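Local coordinates for porin B (Pseudomonas putida, PDB 4GEY), which forms a beta-barrel channel in the outer membrane that probably serves the selective uptake of glucose and related sugars, at residues L168-G180 and T317-Q331. The protein carries 2 engineered substitutions. Residues are numbered along the deposited sequence; the frame is centred on the assembly and turned at random.
Sequences LAFCGSQVGNWVG and TVHDKATNVVDNYQQ
An inward-folded loop with the short helix 175-178 lies against the barrel wall here, Trp178 and Ala169 meeting the inner face of the hairpin formed by strands 309-319 and 326-337. Trp178 brings its indole nitrogen over the Tyr329 ring: NE1 stands 3.1 Å above the ring plane, near its centre, while the five-membered ring of the indole and the Tyr329 ring lie oblique, planes at 49°. With CG anti to its carbonyl carbon (chi1 -38°), the indole reaches across to the tyrosine, and CB packs on Val326 CB at 3.7 Å. Asn177 CB and Gln174 O cover one indole face from within the loop. Beyond the ring, Tyr329 OH donates to Ala169 O over 2.8 Å, in the carbonyl plane, and Gln331 NE2 gives the same oxygen a second bond of 2.8 Å on a lone pair, so two wall side chains grip one buried loop carbonyl. A phenylalanine in place of Tyr329 would lack the hydroxyl and would probably cost Ala169 O one of these two bonds, leaving that from Gln331 NE2. Alternation along the strand puts Tyr329 and Gln331 on the loop side, as expected of a porin wall whose constriction is lined by inserted loops; Arg125 of the glucose pocket bonds to Gly180 O, where this segment ends. Gln331 CG also rests 3.5 Å from Phe170 CE1. At the helix end, Asn324 ND2 donates to Trp178 O (3.1 Å), from above the carbonyl plane, and more straightly to Val326 O (172° at the hydrogen). A water donating to Trp178 O accepts from Val326 N, a second bridge to the hairpin. Val179 CG1 nears His319 CE1 at 3.7 Å; the imidazole ND1 is hydrogen-bonded to Tyr257 OH.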
loop_
_atom_site.group_PDB
_atom_site.type_symbol
_atom_site.label_atom_id
_atom_site.label_comp_id
_atom_site.label_asym_id
_atom_site.label_seq_id
_atom_site.Cartn_x
_atom_site.Cartn_y
_atom_site.Cartn_z
ATOM N N LEU A 168 7.737 -0.651 -0.151
ATOM C CA LEU A 168 6.322 -1.014 -0.235
ATOM C C LEU A 168 5.859 -1.836 0.941
ATOM O O LEU A 168 4.751 -1.647 1.418
ATOM C CB LEU A 168 6.028 -1.792 -1.523
ATOM C CG LEU A 168 4.844 -1.360 -2.390
ATOM C CD1 LEU A 168 4.382 -2.522 -3.248
ATOM C CD2 LEU A 168 3.702 -0.784 -1.583
ATOM N N ALA A 169 6.710 -2.742 1.409
ATOM C CA ALA A 169 6.362 -3.635 2.506
ATOM C C ALA A 169 5.956 -2.890 3.780
ATOM O O ALA A 169 5.336 -3.483 4.674
ATOM C CB ALA A 169 7.525 -4.555 2.805
ATOM N N PHE A 170 6.326 -1.611 3.880
ATOM C CA PHE A 170 6.038 -0.826 5.083
ATOM C C PHE A 170 5.160 0.378 4.786
ATOM O O PHE A 170 5.134 1.351 5.540
ATOM C CB PHE A 170 7.331 -0.366 5.774
ATOM C CG PHE A 170 8.333 -1.448 5.928
ATOM C CD1 PHE A 170 8.131 -2.471 6.834
ATOM C CD2 PHE A 170 9.476 -1.459 5.154
ATOM C CE1 PHE A 170 9.059 -3.497 6.961
ATOM C CE2 PHE A 170 10.402 -2.469 5.282
ATOM C CZ PHE A 170 10.188 -3.498 6.180
ATOM N N CYS A 171 4.437 0.306 3.684
ATOM C CA CYS A 171 3.622 1.434 3.255
ATOM C C CYS A 171 2.276 0.961 2.709
ATOM O O CYS A 171 2.224 0.204 1.742
ATOM C CB CYS A 171 4.364 2.258 2.196
ATOM S SG CYS A 171 3.247 3.185 1.105
ATOM N N GLY A 172 1.193 1.391 3.349
ATOM C CA GLY A 172 -0.144 1.201 2.811
ATOM C C GLY A 172 -0.738 -0.140 3.158
ATOM O O GLY A 172 -0.233 -0.835 4.034
ATOM N N SER A 173 -1.813 -0.516 2.473
ATOM C CA SER A 173 -2.468 -1.790 2.784
ATOM C C SER A 173 -1.688 -2.966 2.215
ATOM O O SER A 173 -1.534 -3.094 0.999
ATOM C CB SER A 173 -3.911 -1.827 2.285
ATOM O OG SER A 173 -4.404 -3.155 2.341
ATOM N N GLN A 174 -1.195 -3.822 3.100
ATOM C CA GLN A 174 -0.344 -4.922 2.677
ATOM C C GLN A 174 -1.113 -5.980 1.882
ATOM O O GLN A 174 -0.576 -6.571 0.928
ATOM C CB GLN A 174 0.389 -5.501 3.878
ATOM C CG GLN A 174 1.274 -4.459 4.537
ATOM C CD GLN A 174 2.203 -3.779 3.532
ATOM O OE1 GLN A 174 2.985 -4.434 2.856
ATOM N NE2 GLN A 174 2.101 -2.466 3.421
ATOM N N VAL A 175 -2.375 -6.188 2.250
ATOM C CA VAL A 175 -3.248 -7.064 1.486
ATOM C C VAL A 175 -3.272 -6.571 0.036
ATOM O O VAL A 175 -3.276 -7.366 -0.902
ATOM C CB VAL A 175 -4.671 -7.129 2.105
ATOM C CG1 VAL A 175 -5.618 -7.937 1.237
ATOM C CG2 VAL A 175 -4.602 -7.728 3.507
ATOM N N GLY A 176 -3.237 -5.253 -0.141
ATOM C CA GLY A 176 -3.140 -4.670 -1.464
ATOM C C GLY A 176 -1.858 -4.994 -2.215
ATOM O O GLY A 176 -1.802 -4.898 -3.436
ATOM N N ASN A 177 -0.812 -5.369 -1.494
ATOM C CA ASN A 177 0.435 -5.703 -2.153
ATOM C C ASN A 177 0.477 -7.167 -2.590
ATOM O O ASN A 177 0.855 -7.483 -3.715
ATOM C CB ASN A 177 1.607 -5.347 -1.249
ATOM C CG ASN A 177 1.730 -3.853 -1.039
ATOM O OD1 ASN A 177 1.386 -3.060 -1.923
ATOM N ND2 ASN A 177 2.204 -3.455 0.136
ATOM N N TRP A 178 0.049 -8.053 -1.707
ATOM C CA TRP A 178 0.231 -9.479 -1.929
ATOM C C TRP A 178 -0.951 -10.160 -2.625
ATOM O O TRP A 178 -0.841 -11.304 -3.077
ATOM C CB TRP A 178 0.592 -10.150 -0.596
ATOM C CG TRP A 178 1.501 -9.271 0.220
ATOM C CD1 TRP A 178 1.385 -8.968 1.542
ATOM C CD2 TRP A 178 2.647 -8.548 -0.256
ATOM N NE1 TRP A 178 2.393 -8.112 1.923
ATOM C CE2 TRP A 178 3.179 -7.843 0.835
ATOM C CE3 TRP A 178 3.280 -8.440 -1.501
ATOM C CZ2 TRP A 178 4.300 -7.045 0.720
ATOM C CZ3 TRP A 178 4.384 -7.641 -1.609
ATOM C CH2 TRP A 178 4.886 -6.959 -0.512
ATOM N N VAL A 179 -2.076 -9.458 -2.707
ATOM C CA VAL A 179 -3.177 -9.899 -3.550
ATOM C C VAL A 179 -3.573 -8.692 -4.416
ATOM O O VAL A 179 -4.728 -8.453 -4.764
ATOM C CB VAL A 179 -4.308 -10.650 -2.723
ATOM C CG1 VAL A 179 -4.646 -9.936 -1.454
ATOM C CG2 VAL A 179 -5.560 -10.968 -3.551
ATOM N N GLY A 180 -2.546 -7.935 -4.779
ATOM C CA GLY A 180 -2.700 -6.773 -5.634
ATOM C C GLY A 180 -3.186 -7.055 -7.041
ATOM O O GLY A 180 -3.445 -6.120 -7.795
ATOM N N THR A 317 -0.384 -11.249 7.342
ATOM C CA THR A 317 -1.275 -11.385 6.226
ATOM C C THR A 317 -1.270 -12.864 5.867
ATOM O O THR A 317 -0.259 -13.554 6.047
ATOM C CB THR A 317 -0.780 -10.459 5.103
ATOM O OG1 THR A 317 -1.820 -9.571 4.677
ATOM C CG2 THR A 317 -0.252 -11.235 3.967
ATOM N N VAL A 318 -2.416 -13.363 5.428
ATOM C CA VAL A 318 -2.589 -14.790 5.141
ATOM C C VAL A 318 -3.567 -14.954 3.978
ATOM O O VAL A 318 -4.642 -14.335 3.973
ATOM C CB VAL A 318 -3.083 -15.571 6.395
ATOM C CG1 VAL A 318 -3.940 -16.754 6.003
ATOM C CG2 VAL A 318 -1.907 -16.044 7.238
ATOM N N HIS A 319 -3.193 -15.780 2.998
ATOM C CA HIS A 319 -3.952 -15.901 1.745
ATOM C C HIS A 319 -4.207 -17.330 1.315
ATOM O O HIS A 319 -3.458 -18.236 1.683
ATOM C CB HIS A 319 -3.225 -15.165 0.631
ATOM C CG HIS A 319 -2.805 -13.794 1.024
ATOM N ND1 HIS A 319 -3.677 -12.728 1.021
ATOM C CD2 HIS A 319 -1.630 -13.320 1.493
ATOM C CE1 HIS A 319 -3.048 -11.647 1.441
ATOM N NE2 HIS A 319 -1.802 -11.978 1.720
ATOM N N ASP A 320 -5.259 -17.529 0.524
ATOM C CA ASP A 320 -5.651 -18.875 0.149
ATOM C C ASP A 320 -4.553 -19.583 -0.646
ATOM O O ASP A 320 -4.072 -19.061 -1.657
ATOM C CB ASP A 320 -7.023 -18.903 -0.556
ATOM C CG ASP A 320 -7.001 -18.293 -1.955
ATOM O OD1 ASP A 320 -6.740 -19.050 -2.924
ATOM O OD2 ASP A 320 -7.284 -17.074 -2.087
ATOM N N LYS A 321 -4.147 -20.762 -0.156
ATOM C CA LYS A 321 -3.123 -21.587 -0.800
ATOM C C LYS A 321 -3.505 -21.995 -2.219
ATOM O O LYS A 321 -2.638 -22.279 -3.035
ATOM C CB LYS A 321 -2.842 -22.856 0.011
ATOM C CG LYS A 321 -2.205 -22.650 1.393
ATOM C CD LYS A 321 -0.707 -22.291 1.328
ATOM C CE LYS A 321 0.155 -23.128 2.301
ATOM N NZ LYS A 321 -0.188 -23.012 3.750
ATOM N N ALA A 322 -4.795 -22.036 -2.514
ATOM C CA ALA A 322 -5.238 -22.471 -3.833
ATOM C C ALA A 322 -4.732 -21.569 -4.958
ATOM O O ALA A 322 -4.176 -22.066 -5.946
ATOM C CB ALA A 322 -6.762 -22.614 -3.891
ATOM N N THR A 323 -4.901 -20.257 -4.795
ATOM C CA THR A 323 -4.755 -19.323 -5.915
ATOM C C THR A 323 -3.719 -18.196 -5.764
ATOM O O THR A 323 -3.304 -17.604 -6.750
ATOM C CB THR A 323 -6.110 -18.672 -6.249
ATOM O OG1 THR A 323 -6.507 -17.803 -5.179
ATOM C CG2 THR A 323 -7.173 -19.732 -6.472
ATOM N N ASN A 324 -3.312 -17.908 -4.536
ATOM C CA ASN A 324 -2.474 -16.756 -4.249
ATOM C C ASN A 324 -0.974 -17.068 -4.255
ATOM O O ASN A 324 -0.536 -18.013 -3.600
ATOM C CB ASN A 324 -2.867 -16.195 -2.890
ATOM C CG ASN A 324 -2.815 -14.687 -2.855
ATOM O OD1 ASN A 324 -3.664 -14.018 -3.449
ATOM N ND2 ASN A 324 -1.817 -14.140 -2.158
ATOM N N VAL A 325 -0.191 -16.271 -4.983
ATOM C CA VAL A 325 1.251 -16.514 -5.107
ATOM C C VAL A 325 1.961 -16.320 -3.772
ATOM O O VAL A 325 2.719 -17.193 -3.326
ATOM C CB VAL A 325 1.919 -15.593 -6.150
ATOM C CG1 VAL A 325 3.407 -15.829 -6.165
ATOM C CG2 VAL A 325 1.344 -15.821 -7.534
ATOM N N VAL A 326 1.723 -15.165 -3.144
ATOM C CA VAL A 326 2.139 -14.946 -1.763
ATOM C C VAL A 326 1.247 -15.735 -0.804
ATOM O O VAL A 326 0.037 -15.542 -0.746
ATOM C CB VAL A 326 2.078 -13.496 -1.380
ATOM C CG1 VAL A 326 2.466 -13.332 0.091
ATOM C CG2 VAL A 326 2.980 -12.687 -2.296
ATOM N N ASP A 327 1.882 -16.632 -0.066
ATOM C CA ASP A 327 1.242 -17.572 0.841
ATOM C C ASP A 327 0.776 -16.820 2.092
ATOM O O ASP A 327 -0.397 -16.885 2.493
ATOM C CB ASP A 327 2.308 -18.599 1.232
ATOM C CG ASP A 327 1.741 -19.829 1.862
ATOM O OD1 ASP A 327 0.797 -19.714 2.669
ATOM O OD2 ASP A 327 2.255 -20.925 1.556
ATOM N N ASN A 328 1.732 -16.115 2.697
ATOM C CA ASN A 328 1.553 -15.423 3.958
ATOM C C ASN A 328 2.643 -14.359 4.049
ATOM O O ASN A 328 3.642 -14.448 3.345
ATOM C CB ASN A 328 1.641 -16.412 5.132
ATOM C CG ASN A 328 3.046 -17.019 5.308
ATOM O OD1 ASN A 328 4.009 -16.311 5.612
ATOM N ND2 ASN A 328 3.154 -18.338 5.146
ATOM N N TYR A 329 2.457 -13.353 4.898
ATOM C CA TYR A 329 3.444 -12.285 5.040
ATOM C C TYR A 329 3.469 -11.728 6.455
ATOM O O TYR A 329 2.440 -11.654 7.117
ATOM C CB TYR A 329 3.157 -11.182 4.024
ATOM C CG TYR A 329 3.408 -9.763 4.475
ATOM C CD1 TYR A 329 2.422 -9.030 5.119
ATOM C CD2 TYR A 329 4.612 -9.130 4.193
ATOM C CE1 TYR A 329 2.644 -7.710 5.505
ATOM C CE2 TYR A 329 4.842 -7.809 4.564
ATOM C CZ TYR A 329 3.858 -7.104 5.220
ATOM O OH TYR A 329 4.084 -5.798 5.608
ATOM N N GLN A 330 4.649 -11.358 6.927
ATOM C CA GLN A 330 4.771 -10.779 8.254
ATOM C C GLN A 330 5.612 -9.525 8.164
ATOM O O GLN A 330 6.461 -9.387 7.277
ATOM C CB GLN A 330 5.411 -11.751 9.243
ATOM C CG GLN A 330 4.647 -13.047 9.431
ATOM C CD GLN A 330 4.864 -14.012 8.284
ATOM O OE1 GLN A 330 5.978 -14.152 7.789
ATOM N NE2 GLN A 330 3.797 -14.657 7.835
ATOM N N GLN A 331 5.380 -8.611 9.094
ATOM C CA GLN A 331 6.180 -7.417 9.142
ATOM C C GLN A 331 6.190 -6.870 10.550
ATOM O O GLN A 331 5.160 -6.800 11.215
ATOM C CB GLN A 331 5.635 -6.408 8.145
ATOM C CG GLN A 331 6.193 -5.017 8.248
ATOM C CD GLN A 331 5.088 -4.019 8.446
ATOM O OE1 GLN A 331 4.447 -4.013 9.490
ATOM N NE2 GLN A 331 4.826 -3.195 7.432
HETATM O O HOH W 1 0.099 -13.248 -4.630
#